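Local coordinates for serine-threonine phosphatase 2C (Toxoplasma gondii, PDB 2I44), which probably removes phosphate groups from serine and threonine residues of proteins, as metal-dependent phosphatases of the PP2C family do, and binds calcium in this crystal, at residues V6-L14 with R39-V47; D52-V63 with A136-K147. All coordinates share one frame; numbering follows the deposited sequence.

Interaction 1: V6-L14 with R39-V47; sequences VPPTIHVPL and RFTLCPQLV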
ATOM      1  N   VAL A   6      -4.263  17.879  11.507  1.00 31.21           N
ATOM      2  CA  VAL A   6      -4.282  16.554  10.896  1.00 29.83           C
ATOM      3  C   VAL A   6      -5.323  15.702  11.617  1.00 28.11           C
ATOM      4  O   VAL A   6      -5.309  15.602  12.842  1.00 27.42           O
ATOM      5  CB  VAL A   6      -2.899  15.851  11.016  1.00 28.52           C
ATOM      6  CG1 VAL A   6      -2.973  14.447  10.430  1.00 27.75           C
ATOM      7  CG2 VAL A   6      -1.836  16.658  10.303  1.00 27.57           C
ATOM      8  N   PRO A   7      -6.238  15.072  10.864  1.00 28.23           N
ATOM      9  CA  PRO A   7      -7.273  14.229  11.473  1.00 28.47           C
ATOM     10  C   PRO A   7      -6.658  13.016  12.170  1.00 28.87           C
ATOM     11  O   PRO A   7      -5.632  12.486  11.731  1.00 29.25           O
ATOM     12  CB  PRO A   7      -8.133  13.819  10.283  1.00 28.88           C
ATOM     13  CG  PRO A   7      -7.919  14.938   9.298  1.00 28.12           C
ATOM     14  CD  PRO A   7      -6.443  15.182   9.412  1.00 28.95           C
ATOM     15  N   PRO A   8      -7.277  12.562  13.266  1.00 28.01           N
ATOM     16  CA  PRO A   8      -6.756  11.405  13.995  1.00 28.52           C
ATOM     17  C   PRO A   8      -6.558  10.176  13.106  1.00 27.84           C
ATOM     18  O   PRO A   8      -7.379   9.889  12.234  1.00 26.82           O
ATOM     19  CB  PRO A   8      -7.803  11.186  15.090  1.00 28.96           C
ATOM     20  CG  PRO A   8      -9.055  11.762  14.493  1.00 29.16           C
ATOM     21  CD  PRO A   8      -8.554  13.014  13.838  1.00 27.86           C
ATOM     22  N   THR A   9      -5.453   9.469  13.324  1.00 26.39           N
ATOM     23  CA  THR A   9      -5.139   8.272  12.561  1.00 25.91           C
ATOM     24  C   THR A   9      -4.897   7.088  13.488  1.00 25.53           C
ATOM     25  O   THR A   9      -4.555   7.257  14.660  1.00 23.97           O
ATOM     26  CB  THR A   9      -3.880   8.472  11.668  1.00 26.21           C
ATOM     27  OG1 THR A   9      -2.792   8.961  12.461  1.00 25.55           O
ATOM     28  CG2 THR A   9      -4.167   9.455  10.545  1.00 25.43           C
ATOM     29  N   ILE A  10      -5.083   5.886  12.957  1.00 24.60           N
ATOM     30  CA  ILE A  10      -4.871   4.677  13.733  1.00 25.12           C
ATOM     31  C   ILE A  10      -3.667   3.916  13.186  1.00 24.21           C
ATOM     32  O   ILE A  10      -3.496   3.798  11.970  1.00 22.69           O
ATOM     33  CB  ILE A  10      -6.135   3.793  13.707  1.00 26.50           C
ATOM     34  CG1 ILE A  10      -7.280   4.547  14.394  1.00 28.16           C
ATOM     35  CG2 ILE A  10      -5.867   2.463  14.411  1.00 26.08           C
ATOM     36  CD1 ILE A  10      -8.647   3.925  14.223  1.00 27.63           C
ATOM     37  N   HIS A  11      -2.830   3.410  14.087  1.00 22.58           N
ATOM     38  CA  HIS A  11      -1.633   2.675  13.691  1.00 21.00           C
ATOM     39  C   HIS A  11      -1.420   1.409  14.518  1.00 19.87           C
ATOM     40  O   HIS A  11      -0.324   0.851  14.542  1.00 18.29           O
ATOM     41  CB  HIS A  11      -0.404   3.571  13.822  1.00 20.75           C
ATOM     42  CG  HIS A  11      -0.492   4.842  13.036  1.00 21.29           C
ATOM     43  ND1 HIS A  11      -0.412   4.874  11.660  1.00 19.69           N
ATOM     44  CD2 HIS A  11      -0.651   6.126  13.434  1.00 22.30           C
ATOM     45  CE1 HIS A  11      -0.516   6.124  11.247  1.00 23.46           C
ATOM     46  NE2 HIS A  11      -0.661   6.904  12.303  1.00 23.60           N
ATOM     47  N   VAL A  12      -2.470   0.951  15.186  1.00 19.32           N
ATOM     48  CA  VAL A  12      -2.389  -0.253  16.007  1.00 19.58           C
ATOM     49  C   VAL A  12      -3.478  -1.204  15.558  1.00 19.15           C
ATOM     50  O   VAL A  12      -4.427  -0.784  14.905  1.00 20.79           O
ATOM     51  CB  VAL A  12      -2.612   0.062  17.511  1.00 18.98           C
ATOM     52  CG1 VAL A  12      -1.476   0.908  18.044  1.00 17.34           C
ATOM     53  CG2 VAL A  12      -3.955   0.779  17.703  1.00 17.51           C
ATOM     54  N   PRO A  13      -3.350  -2.500  15.895  1.00 21.07           N
ATOM     55  CA  PRO A  13      -4.364  -3.487  15.508  1.00 21.11           C
ATOM     56  C   PRO A  13      -5.755  -2.963  15.854  1.00 23.69           C
ATOM     57  O   PRO A  13      -5.970  -2.406  16.929  1.00 23.68           O
ATOM     58  CB  PRO A  13      -3.979  -4.712  16.331  1.00 20.11           C
ATOM     59  CG  PRO A  13      -2.484  -4.619  16.352  1.00 19.46           C
ATOM     60  CD  PRO A  13      -2.239  -3.144  16.620  1.00 20.37           C
ATOM     61  N   LEU A  14      -6.693  -3.138  14.931  1.00 25.40           N
ATOM     62  CA  LEU A  14      -8.053  -2.658  15.117  1.00 26.42           C
ATOM     63  C   LEU A  14      -9.088  -3.772  14.989  1.00 27.49           C
ATOM     64  O   LEU A  14      -9.322  -4.284  13.900  1.00 26.15           O
ATOM     65  CB  LEU A  14      -8.355  -1.572  14.075  1.00 26.40           C
ATOM     66  CG  LEU A  14      -9.754  -0.948  13.980  1.00 26.83           C
ATOM     67  CD1 LEU A  14     -10.000  -0.024  15.163  1.00 26.16           C
ATOM     68  CD2 LEU A  14      -9.872  -0.164  12.678  1.00 27.25           C
ATOM     69  N   ARG A  39       3.852  -1.888   8.505  1.00 14.98           N
ATOM     70  CA  ARG A  39       3.219  -0.765   9.184  1.00 15.98           C
ATOM     71  C   ARG A  39       1.893  -0.465   8.485  1.00 15.53           C
ATOM     72  O   ARG A  39       1.619  -0.990   7.404  1.00 15.92           O
ATOM     73  CB  ARG A  39       4.138   0.461   9.162  1.00 15.33           C
ATOM     74  CG  ARG A  39       5.383   0.315  10.041  1.00 14.84           C
ATOM     75  CD  ARG A  39       5.011   0.221  11.523  1.00 15.51           C
ATOM     76  NE  ARG A  39       6.187   0.227  12.393  1.00 17.77           N
ATOM     77  CZ  ARG A  39       7.017  -0.801  12.566  1.00 19.32           C
ATOM     78  NH1 ARG A  39       6.813  -1.951  11.934  1.00 19.08           N
ATOM     79  NH2 ARG A  39       8.066  -0.674  13.368  1.00 20.20           N
ATOM     80  N   PHE A  40       1.064   0.370   9.096  1.00 16.13           N
ATOM     81  CA  PHE A  40      -0.221   0.697   8.496  1.00 16.79           C
ATOM     82  C   PHE A  40      -0.816   1.965   9.090  1.00 17.29           C
ATOM     83  O   PHE A  40      -0.433   2.406  10.177  1.00 15.00           O
ATOM     84  CB  PHE A  40      -1.186  -0.476   8.667  1.00 17.57           C
ATOM     85  CG  PHE A  40      -1.358  -0.921  10.092  1.00 20.96           C
ATOM     86  CD1 PHE A  40      -2.148  -0.192  10.973  1.00 20.55           C
ATOM     87  CD2 PHE A  40      -0.739  -2.078  10.552  1.00 20.98           C
ATOM     88  CE1 PHE A  40      -2.326  -0.608  12.286  1.00 20.66           C
ATOM     89  CE2 PHE A  40      -0.911  -2.502  11.870  1.00 23.21           C
ATOM     90  CZ  PHE A  40      -1.706  -1.765  12.737  1.00 21.37           C
ATOM     91  N   THR A  41      -1.778   2.530   8.373  1.00 17.20           N
ATOM     92  CA  THR A  41      -2.408   3.764   8.790  1.00 17.42           C
ATOM     93  C   THR A  41      -3.862   3.775   8.356  1.00 19.76           C
ATOM     94  O   THR A  41      -4.181   3.428   7.224  1.00 20.26           O
ATOM     95  CB  THR A  41      -1.676   4.970   8.156  1.00 17.72           C
ATOM     96  OG1 THR A  41      -0.323   5.010   8.635  1.00 16.75           O
ATOM     97  CG2 THR A  41      -2.390   6.282   8.489  1.00 18.53           C
ATOM     98  N   LEU A  42      -4.745   4.154   9.272  1.00 20.50           N
ATOM     99  CA  LEU A  42      -6.160   4.237   8.967  1.00 21.84           C
ATOM    100  C   LEU A  42      -6.717   5.535   9.538  1.00 22.61           C
ATOM    101  O   LEU A  42      -6.627   5.778  10.741  1.00 23.27           O
ATOM    102  CB  LEU A  42      -6.915   3.032   9.553  1.00 23.16           C
ATOM    103  CG  LEU A  42      -8.377   2.850   9.113  1.00 25.97           C
ATOM    104  CD1 LEU A  42      -8.860   1.461   9.475  1.00 27.80           C
ATOM    105  CD2 LEU A  42      -9.256   3.896   9.758  1.00 26.88           C
ATOM    106  N   CYS A  43      -7.270   6.375   8.669  1.00 22.18           N
ATOM    107  CA  CYS A  43      -7.867   7.639   9.096  1.00 23.23           C
ATOM    108  C   CYS A  43      -9.378   7.542   8.850  1.00 23.16           C
ATOM    109  O   CYS A  43      -9.852   7.790   7.745  1.00 22.05           O
ATOM    110  CB  CYS A  43      -7.271   8.799   8.298  1.00 24.76           C
ATOM    111  SG  CYS A  43      -7.754  10.436   8.903  1.00 26.28           S
ATOM    112  N   PRO A  44     -10.153   7.183   9.888  1.00 24.31           N
ATOM    113  CA  PRO A  44     -11.612   7.038   9.794  1.00 25.84           C
ATOM    114  C   PRO A  44     -12.397   8.247   9.278  1.00 25.15           C
ATOM    115  O   PRO A  44     -13.366   8.090   8.534  1.00 25.21           O
ATOM    116  CB  PRO A  44     -12.007   6.626  11.213  1.00 27.00           C
ATOM    117  CG  PRO A  44     -10.984   7.303  12.050  1.00 26.19           C
ATOM    118  CD  PRO A  44      -9.707   7.056  11.286  1.00 24.88           C
ATOM    119  N   GLN A  45     -11.995   9.447   9.680  1.00 26.00           N
ATOM    120  CA  GLN A  45     -12.664  10.661   9.210  1.00 27.17           C
ATOM    121  C   GLN A  45     -11.600  11.579   8.622  1.00 25.58           C
ATOM    122  O   GLN A  45     -10.962  12.355   9.329  1.00 25.20           O
ATOM    123  CB  GLN A  45     -13.404  11.364  10.355  1.00 27.39           C
ATOM    124  CG  GLN A  45     -13.919  12.746   9.977  1.00 31.52           C
ATOM    125  CD  GLN A  45     -14.733  13.404  11.080  1.00 32.82           C
ATOM    126  OE1 GLN A  45     -15.906  13.085  11.279  1.00 35.04           O
ATOM    127  NE2 GLN A  45     -14.108  14.324  11.806  1.00 32.28           N
ATOM    128  N   LEU A  46     -11.418  11.480   7.312  1.00 25.04           N
ATOM    129  CA  LEU A  46     -10.406  12.260   6.612  1.00 24.58           C
ATOM    130  C   LEU A  46     -10.784  13.726   6.388  1.00 24.63           C
ATOM    131  O   LEU A  46      -9.918  14.604   6.399  1.00 24.37           O
ATOM    132  CB  LEU A  46     -10.090  11.586   5.273  1.00 23.01           C
ATOM    133  CG  LEU A  46      -8.888  12.106   4.492  1.00 22.70           C
ATOM    134  CD1 LEU A  46      -7.617  11.945   5.314  1.00 22.79           C
ATOM    135  CD2 LEU A  46      -8.785  11.338   3.184  1.00 22.45           C
ATOM    136  N   VAL A  47     -12.073  13.989   6.189  1.00 24.01           N
ATOM    137  CA  VAL A  47     -12.539  15.353   5.959  1.00 23.92           C
ATOM    138  C   VAL A  47     -13.471  15.828   7.070  1.00 24.13           C
ATOM    139  O   VAL A  47     -14.606  15.368   7.175  1.00 23.64           O
ATOM    140  CB  VAL A  47     -13.280  15.462   4.605  1.00 23.59           C
ATOM    141  CG1 VAL A  47     -13.715  16.908   4.359  1.00 22.68           C
ATOM    142  CG2 VAL A  47     -12.376  14.967   3.475  1.00 22.54           C
TER
HETATM  143  O   HOH W   1      -9.836  10.536  11.408  1.00 29.84           O
HETATM  144  O   HOH W   2       1.598   0.595  12.024  1.00 18.60           O
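The ring of Phe-40 lies against the backbone of the 6-14 segment where His-11 passes into Val-12. Its CE1 comes within 3.1 Å of His-11 C, and Val-12 C lies in the ring plane, at the edge. CG of Phe-40 sits between its own backbone N and carbonyl carbon (chi1 55°), and this torsion brings the ring up to the loop. Water 2 rests over the centre of one face of the ring. It gives a hydrogen bond to His-11 O and takes one from Phe-40 N.

His-11 reaches back to the strand. Its ND1 donates to Phe-40 O at 2.9 Å, nearly straight at 166°. The acceptor is in the imidazole plane, and the donor sits on a carbonyl lone pair, which helps to hold the ring's rotation. Beyond CE1, NE2 gives a weak bond to Thr-9 OG1, within the same segment. Thr-41 runs alongside His-11, pointing the same way, and its hydroxyl is hydrogen-bonded to Lys-72 O.

The backbones form one antiparallel bridge. Ile-10 N donates to Leu-42 O at 2.7 Å, and Leu-42 N returns a bond to Ile-10 O. Beyond it, Leu-14 CD2 meets Leu-42 CD1 at 3.7 Å, the two side chains crossing at about a right angle. At the other end, Pro-7 CB packs on Cys-43 SG at 3.7 Å. Water 1 joins Pro-8 O to Gln-45 N.

This is an extended N-terminal segment laid along strand 38-43, on the edge opposite strand 53-62, in one sheet of the PP2C fold.

Interaction 2: D52-V63 with A136-K147; sequences DCAFFGVFDGTV and ASSTSVTAVLAK. With CA (calcium ion), chain E; CA (calcium ion), chain D.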
ATOM      1  N   ASP A  52     -18.091  10.497   5.061  1.00 24.61           N
ATOM      2  CA  ASP A  52     -17.945   9.600   3.921  1.00 25.70           C
ATOM      3  C   ASP A  52     -16.545   9.663   3.304  1.00 25.23           C
ATOM      4  O   ASP A  52     -16.368   9.379   2.116  1.00 25.72           O
ATOM      5  CB  ASP A  52     -18.988   9.950   2.861  1.00 24.66           C
ATOM      6  CG  ASP A  52     -18.761  11.321   2.264  1.00 25.50           C
ATOM      7  OD1 ASP A  52     -18.126  12.157   2.944  1.00 25.23           O
ATOM      8  OD2 ASP A  52     -19.219  11.563   1.129  1.00 26.63           O
ATOM      9  N   CYS A  53     -15.558  10.054   4.107  1.00 25.02           N
ATOM     10  CA  CYS A  53     -14.171  10.141   3.650  1.00 23.14           C
ATOM     11  C   CYS A  53     -13.232   9.441   4.620  1.00 21.91           C
ATOM     12  O   CYS A  53     -13.314   9.636   5.832  1.00 22.04           O
ATOM     13  CB  CYS A  53     -13.727  11.596   3.511  1.00 24.11           C
ATOM     14  SG  CYS A  53     -14.555  12.497   2.200  1.00 28.35           S
ATOM     15  N   ALA A  54     -12.328   8.630   4.083  1.00 20.76           N
ATOM     16  CA  ALA A  54     -11.375   7.924   4.923  1.00 18.89           C
ATOM     17  C   ALA A  54     -10.127   7.573   4.133  1.00 18.30           C
ATOM     18  O   ALA A  54     -10.152   7.544   2.902  1.00 15.18           O
ATOM     19  CB  ALA A  54     -12.016   6.661   5.492  1.00 18.30           C
ATOM     20  N   PHE A  55      -9.041   7.321   4.858  1.00 17.10           N
ATOM     21  CA  PHE A  55      -7.758   6.953   4.258  1.00 17.15           C
ATOM     22  C   PHE A  55      -7.341   5.580   4.775  1.00 16.63           C
ATOM     23  O   PHE A  55      -7.499   5.280   5.959  1.00 13.45           O
ATOM     24  CB  PHE A  55      -6.672   7.966   4.626  1.00 17.49           C
ATOM     25  CG  PHE A  55      -5.300   7.578   4.143  1.00 18.78           C
ATOM     26  CD1 PHE A  55      -4.875   7.918   2.863  1.00 20.79           C
ATOM     27  CD2 PHE A  55      -4.440   6.854   4.961  1.00 18.47           C
ATOM     28  CE1 PHE A  55      -3.614   7.546   2.404  1.00 20.41           C
ATOM     29  CE2 PHE A  55      -3.175   6.474   4.512  1.00 18.40           C
ATOM     30  CZ  PHE A  55      -2.762   6.820   3.233  1.00 17.93           C
ATOM     31  N   PHE A  56      -6.805   4.758   3.881  1.00 14.71           N
ATOM     32  CA  PHE A  56      -6.357   3.420   4.243  1.00 15.87           C
ATOM     33  C   PHE A  56      -4.968   3.193   3.672  1.00 15.02           C
ATOM     34  O   PHE A  56      -4.739   3.422   2.487  1.00 13.66           O
ATOM     35  CB  PHE A  56      -7.321   2.376   3.677  1.00 16.43           C
ATOM     36  CG  PHE A  56      -8.733   2.545   4.151  1.00 19.32           C
ATOM     37  CD1 PHE A  56      -9.123   2.078   5.404  1.00 20.19           C
ATOM     38  CD2 PHE A  56      -9.669   3.208   3.362  1.00 20.72           C
ATOM     39  CE1 PHE A  56     -10.435   2.270   5.864  1.00 22.69           C
ATOM     40  CE2 PHE A  56     -10.980   3.403   3.814  1.00 21.25           C
ATOM     41  CZ  PHE A  56     -11.361   2.934   5.065  1.00 19.23           C
ATOM     42  N   GLY A  57      -4.048   2.721   4.507  1.00 16.59           N
ATOM     43  CA  GLY A  57      -2.695   2.481   4.036  1.00 15.97           C
ATOM     44  C   GLY A  57      -1.969   1.372   4.777  1.00 16.86           C
ATOM     45  O   GLY A  57      -2.072   1.252   5.995  1.00 16.61           O
ATOM     46  N   VAL A  58      -1.244   0.550   4.028  1.00 14.01           N
ATOM     47  CA  VAL A  58      -0.469  -0.541   4.593  1.00 12.46           C
ATOM     48  C   VAL A  58       0.920  -0.428   3.977  1.00 12.86           C
ATOM     49  O   VAL A  58       1.052  -0.155   2.782  1.00 11.76           O
ATOM     50  CB  VAL A  58      -1.102  -1.912   4.255  1.00 13.28           C
ATOM     51  CG1 VAL A  58      -0.190  -3.041   4.724  1.00 12.48           C
ATOM     52  CG2 VAL A  58      -2.465  -2.030   4.921  1.00 10.35           C
ATOM     53  N   PHE A  59       1.957  -0.646   4.780  1.00 14.33           N
ATOM     54  CA  PHE A  59       3.322  -0.492   4.283  1.00 12.97           C
ATOM     55  C   PHE A  59       4.265  -1.632   4.632  1.00 14.69           C
ATOM     56  O   PHE A  59       4.473  -1.934   5.806  1.00 14.41           O
ATOM     57  CB  PHE A  59       3.892   0.824   4.828  1.00 14.92           C
ATOM     58  CG  PHE A  59       2.932   1.978   4.740  1.00 16.56           C
ATOM     59  CD1 PHE A  59       2.772   2.677   3.548  1.00 16.94           C
ATOM     60  CD2 PHE A  59       2.153   2.334   5.840  1.00 15.51           C
ATOM     61  CE1 PHE A  59       1.849   3.712   3.448  1.00 17.35           C
ATOM     62  CE2 PHE A  59       1.226   3.370   5.752  1.00 17.53           C
ATOM     63  CZ  PHE A  59       1.075   4.060   4.550  1.00 18.65           C
ATOM     64  N   ASP A  60       4.843  -2.261   3.611  1.00 14.81           N
ATOM     65  CA  ASP A  60       5.786  -3.361   3.830  1.00 14.20           C
ATOM     66  C   ASP A  60       7.215  -2.822   3.779  1.00 13.80           C
ATOM     67  O   ASP A  60       7.770  -2.582   2.703  1.00 14.66           O
ATOM     68  CB  ASP A  60       5.605  -4.455   2.760  1.00 14.88           C
ATOM     69  CG  ASP A  60       6.437  -5.712   3.041  1.00 14.05           C
ATOM     70  OD1 ASP A  60       7.285  -5.690   3.960  1.00 13.24           O
ATOM     71  OD2 ASP A  60       6.239  -6.727   2.327  1.00 15.33           O
ATOM     72  N   GLY A  61       7.814  -2.634   4.951  1.00 13.60           N
ATOM     73  CA  GLY A  61       9.173  -2.135   4.998  1.00 15.66           C
ATOM     74  C   GLY A  61      10.198  -3.228   4.780  1.00 17.50           C
ATOM     75  O   GLY A  61       9.897  -4.416   4.930  1.00 18.74           O
ATOM     76  N   THR A  62      11.406  -2.827   4.404  1.00 16.29           N
ATOM     77  CA  THR A  62      12.504  -3.757   4.189  1.00 19.40           C
ATOM     78  C   THR A  62      13.820  -3.020   4.473  1.00 19.51           C
ATOM     79  O   THR A  62      13.930  -1.817   4.229  1.00 17.71           O
ATOM     80  CB  THR A  62      12.506  -4.314   2.749  1.00 20.56           C
ATOM     81  OG1 THR A  62      13.622  -5.193   2.576  1.00 25.78           O
ATOM     82  CG2 THR A  62      12.605  -3.195   1.747  1.00 22.59           C
ATOM     83  N   VAL A  63      14.808  -3.762   4.966  1.00 19.54           N
ATOM     84  CA  VAL A  63      16.110  -3.221   5.347  1.00 21.22           C
ATOM     85  C   VAL A  63      15.846  -2.293   6.530  1.00 20.20           C
ATOM     86  O   VAL A  63      16.109  -1.094   6.474  1.00 21.86           O
ATOM     87  CB  VAL A  63      16.788  -2.414   4.205  1.00 21.32           C
ATOM     88  CG1 VAL A  63      18.213  -2.072   4.602  1.00 20.44           C
ATOM     89  CG2 VAL A  63      16.780  -3.217   2.905  1.00 22.10           C
ATOM     90  N   ALA A 136      16.907   1.871   3.597  1.00 17.17           N
ATOM     91  CA  ALA A 136      15.607   1.656   4.224  1.00 17.03           C
ATOM     92  C   ALA A 136      14.528   2.040   3.212  1.00 14.46           C
ATOM     93  O   ALA A 136      14.495   3.172   2.724  1.00 14.33           O
ATOM     94  CB  ALA A 136      15.473   2.501   5.494  1.00 17.44           C
ATOM     95  N   SER A 137      13.662   1.080   2.895  1.00 13.24           N
ATOM     96  CA  SER A 137      12.590   1.281   1.928  1.00 13.12           C
ATOM     97  C   SER A 137      11.271   0.686   2.411  1.00 12.38           C
ATOM     98  O   SER A 137      11.213   0.019   3.447  1.00 11.96           O
ATOM     99  CB  SER A 137      12.951   0.616   0.594  1.00 13.66           C
ATOM    100  OG  SER A 137      14.198   1.056   0.098  1.00 12.86           O
ATOM    101  N   SER A 138      10.210   0.925   1.641  1.00 10.84           N
ATOM    102  CA  SER A 138       8.897   0.393   1.971  1.00 11.73           C
ATOM    103  C   SER A 138       7.964   0.412   0.762  1.00 12.96           C
ATOM    104  O   SER A 138       8.015   1.322  -0.079  1.00 14.42           O
ATOM    105  CB  SER A 138       8.261   1.204   3.114  1.00 11.09           C
ATOM    106  OG  SER A 138       6.967   0.717   3.453  1.00 10.97           O
ATOM    107  N   THR A 139       7.127  -0.611   0.656  1.00 13.00           N
ATOM    108  CA  THR A 139       6.149  -0.650  -0.416  1.00 14.32           C
ATOM    109  C   THR A 139       5.001   0.172   0.142  1.00 16.61           C
ATOM    110  O   THR A 139       5.042   0.637   1.289  1.00 17.37           O
ATOM    111  CB  THR A 139       5.565  -2.038  -0.636  1.00 13.96           C
ATOM    112  OG1 THR A 139       4.814  -2.395   0.530  1.00 13.20           O
ATOM    113  CG2 THR A 139       6.649  -3.070  -0.895  1.00 13.82           C
ATOM    114  N   SER A 140       3.964   0.324  -0.665  1.00 16.87           N
ATOM    115  CA  SER A 140       2.787   1.044  -0.242  1.00 16.87           C
ATOM    116  C   SER A 140       1.564   0.728  -1.089  1.00 15.29           C
ATOM    117  O   SER A 140       1.652   0.610  -2.309  1.00 16.05           O
ATOM    118  CB  SER A 140       3.047   2.554  -0.276  1.00 16.78           C
ATOM    119  OG  SER A 140       1.846   3.284  -0.085  1.00 13.55           O
ATOM    120  N   VAL A 141       0.439   0.538  -0.411  1.00 13.96           N
ATOM    121  CA  VAL A 141      -0.852   0.348  -1.056  1.00 13.20           C
ATOM    122  C   VAL A 141      -1.723   1.272  -0.235  1.00 13.81           C
ATOM    123  O   VAL A 141      -1.812   1.122   0.985  1.00 14.70           O
ATOM    124  CB  VAL A 141      -1.436  -1.084  -0.937  1.00 13.61           C
ATOM    125  CG1 VAL A 141      -0.775  -1.994  -1.928  1.00  8.29           C
ATOM    126  CG2 VAL A 141      -1.309  -1.592   0.483  1.00 12.93           C
ATOM    127  N   THR A 142      -2.332   2.251  -0.888  1.00 14.70           N
ATOM    128  CA  THR A 142      -3.191   3.187  -0.184  1.00 13.24           C
ATOM    129  C   THR A 142      -4.536   3.293  -0.879  1.00 14.23           C
ATOM    130  O   THR A 142      -4.660   2.993  -2.061  1.00 14.62           O
ATOM    131  CB  THR A 142      -2.560   4.596  -0.114  1.00 13.72           C
ATOM    132  OG1 THR A 142      -2.316   5.081  -1.441  1.00 10.83           O
ATOM    133  CG2 THR A 142      -1.262   4.566   0.684  1.00 12.17           C
ATOM    134  N   ALA A 143      -5.545   3.708  -0.128  1.00 15.22           N
ATOM    135  CA  ALA A 143      -6.886   3.873  -0.664  1.00 15.92           C
ATOM    136  C   ALA A 143      -7.513   5.097  -0.023  1.00 16.60           C
ATOM    137  O   ALA A 143      -7.524   5.231   1.199  1.00 16.13           O
ATOM    138  CB  ALA A 143      -7.735   2.634  -0.367  1.00 14.15           C
ATOM    139  N   VAL A 144      -8.021   5.997  -0.853  1.00 16.76           N
ATOM    140  CA  VAL A 144      -8.662   7.195  -0.347  1.00 16.22           C
ATOM    141  C   VAL A 144     -10.149   7.124  -0.696  1.00 18.02           C
ATOM    142  O   VAL A 144     -10.524   7.163  -1.867  1.00 16.55           O
ATOM    143  CB  VAL A 144      -8.022   8.463  -0.960  1.00 16.04           C
ATOM    144  CG1 VAL A 144      -8.777   9.721  -0.510  1.00 14.66           C
ATOM    145  CG2 VAL A 144      -6.560   8.552  -0.533  1.00 16.57           C
ATOM    146  N   LEU A 145     -10.982   6.971   0.330  1.00 18.39           N
ATOM    147  CA  LEU A 145     -12.425   6.912   0.150  1.00 21.14           C
ATOM    148  C   LEU A 145     -12.965   8.334   0.272  1.00 22.90           C
ATOM    149  O   LEU A 145     -12.680   9.023   1.250  1.00 23.38           O
ATOM    150  CB  LEU A 145     -13.067   6.033   1.227  1.00 19.23           C
ATOM    151  CG  LEU A 145     -14.600   6.066   1.275  1.00 20.73           C
ATOM    152  CD1 LEU A 145     -15.166   5.401   0.031  1.00 21.20           C
ATOM    153  CD2 LEU A 145     -15.096   5.354   2.527  1.00 16.44           C
ATOM    154  N   ALA A 146     -13.733   8.771  -0.721  1.00 24.13           N
ATOM    155  CA  ALA A 146     -14.310  10.113  -0.707  1.00 23.84           C
ATOM    156  C   ALA A 146     -15.555  10.166  -1.585  1.00 24.56           C
ATOM    157  O   ALA A 146     -15.483   9.956  -2.800  1.00 24.51           O
ATOM    158  CB  ALA A 146     -13.287  11.131  -1.197  1.00 21.58           C
ATOM    159  N   LYS A 147     -16.692  10.439  -0.950  1.00 25.65           N
ATOM    160  CA  LYS A 147     -17.984  10.547  -1.621  1.00 25.02           C
ATOM    161  C   LYS A 147     -18.219   9.482  -2.694  1.00 25.32           C
ATOM    162  O   LYS A 147     -18.416   9.800  -3.867  1.00 23.10           O
ATOM    163  CB  LYS A 147     -18.138  11.940  -2.243  1.00 26.82           C
ATOM    164  CG  LYS A 147     -19.570  12.293  -2.634  1.00 28.63           C
ATOM    165  CD  LYS A 147     -19.645  13.617  -3.384  1.00 32.22           C
ATOM    166  CE  LYS A 147     -21.084  13.955  -3.766  1.00 36.15           C
ATOM    167  NZ  LYS A 147     -21.185  15.179  -4.618  1.00 39.59           N
TER
HETATM  168 CA    CA E 402       9.192  -6.489   4.733  1.00 24.59          CA
HETATM  169 CA    CA D 401       6.942  -8.686   3.117  1.00 26.90          CA
HETATM  170  O   HOH W   3       5.239  -8.351   4.659  1.00 15.94           O
HETATM  171  O   HOH W   4       8.480  -8.442   4.523  1.00 18.46           O
HETATM  172  O   HOH W   5       8.073  -8.604   1.552  1.00 28.30           O
HETATM  173  O   HOH W   6      10.005  -6.860   2.588  1.00 22.64           O
HETATM  174  O   HOH W   7      10.881  -6.958   6.177  1.00 18.60           O
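Asp-60 sets its CB 3.1 Å from Thr-139 OG1 and sends its carboxylate on to two calcium ions. With CG anti to the backbone N (chi1 -173°), the carboxylate reaches the metals, where OD1 binds the calcium of chain E at 2.2 Å and OD2 binds the calcium of chain D at the same distance. Gly-61 O is a second protein ligand of the first ion. Asp-266 and Asp-311 join OD2 at the other, and water 4 bridges both metals.

The backbone beside Asp-60 is held by Thr-139. Its OG1, rather than its carbonyl, accepts from Asp-60 N at 3.1 Å, while its N donates to Asp-60 O. Ser-158 also bonds this hydroxyl. The carbonyl of Thr-139 instead takes a bond from Ser-138 OG at 2.9 Å and lies in the plane of the Phe-59 ring, at its edge.

Farther from the metals, strands 53-62 and 140-146 pair regularly, antiparallel at 173°. Phe-55 puts CZ 3.7 Å from Thr-142 CG2 and turns a ring edge to Val-144 CG2. Helices 66-80 and 98-130 pack on this face. On the other face Phe-56 CE2 approaches Leu-145 CB at 4.2 Å, and the Phe-56 ring also meets that of Phe-22 edge-to-face.

A central strand with a bridging aspartate and a glycine carbonyl near its C-terminal end is characteristic of the binuclear metal centre of PP2C phosphatases.

Overall arrangement
From the N terminus, the extended segment 6-14 meets strand 38-43 first. Interaction 1 thereby closes a loop that holds strands 17-19 and 22-29 of the other large sheet. The chain then turns back into strand 53-62. Interaction 2 closes a second, longer loop, made mostly of helices 66-80, 83-92 and 98-130, when strand 137-146 pairs with it. The two loops follow in series and neither nests in the other. They meet in one sheet, where strand 38-43 lies beside strand 53-62 and backbone atoms of Arg-39 and Thr-41 probably bond to Phe-59 and Gly-57. Together they tie the N-terminal segment to the strand that carries the metal ligands.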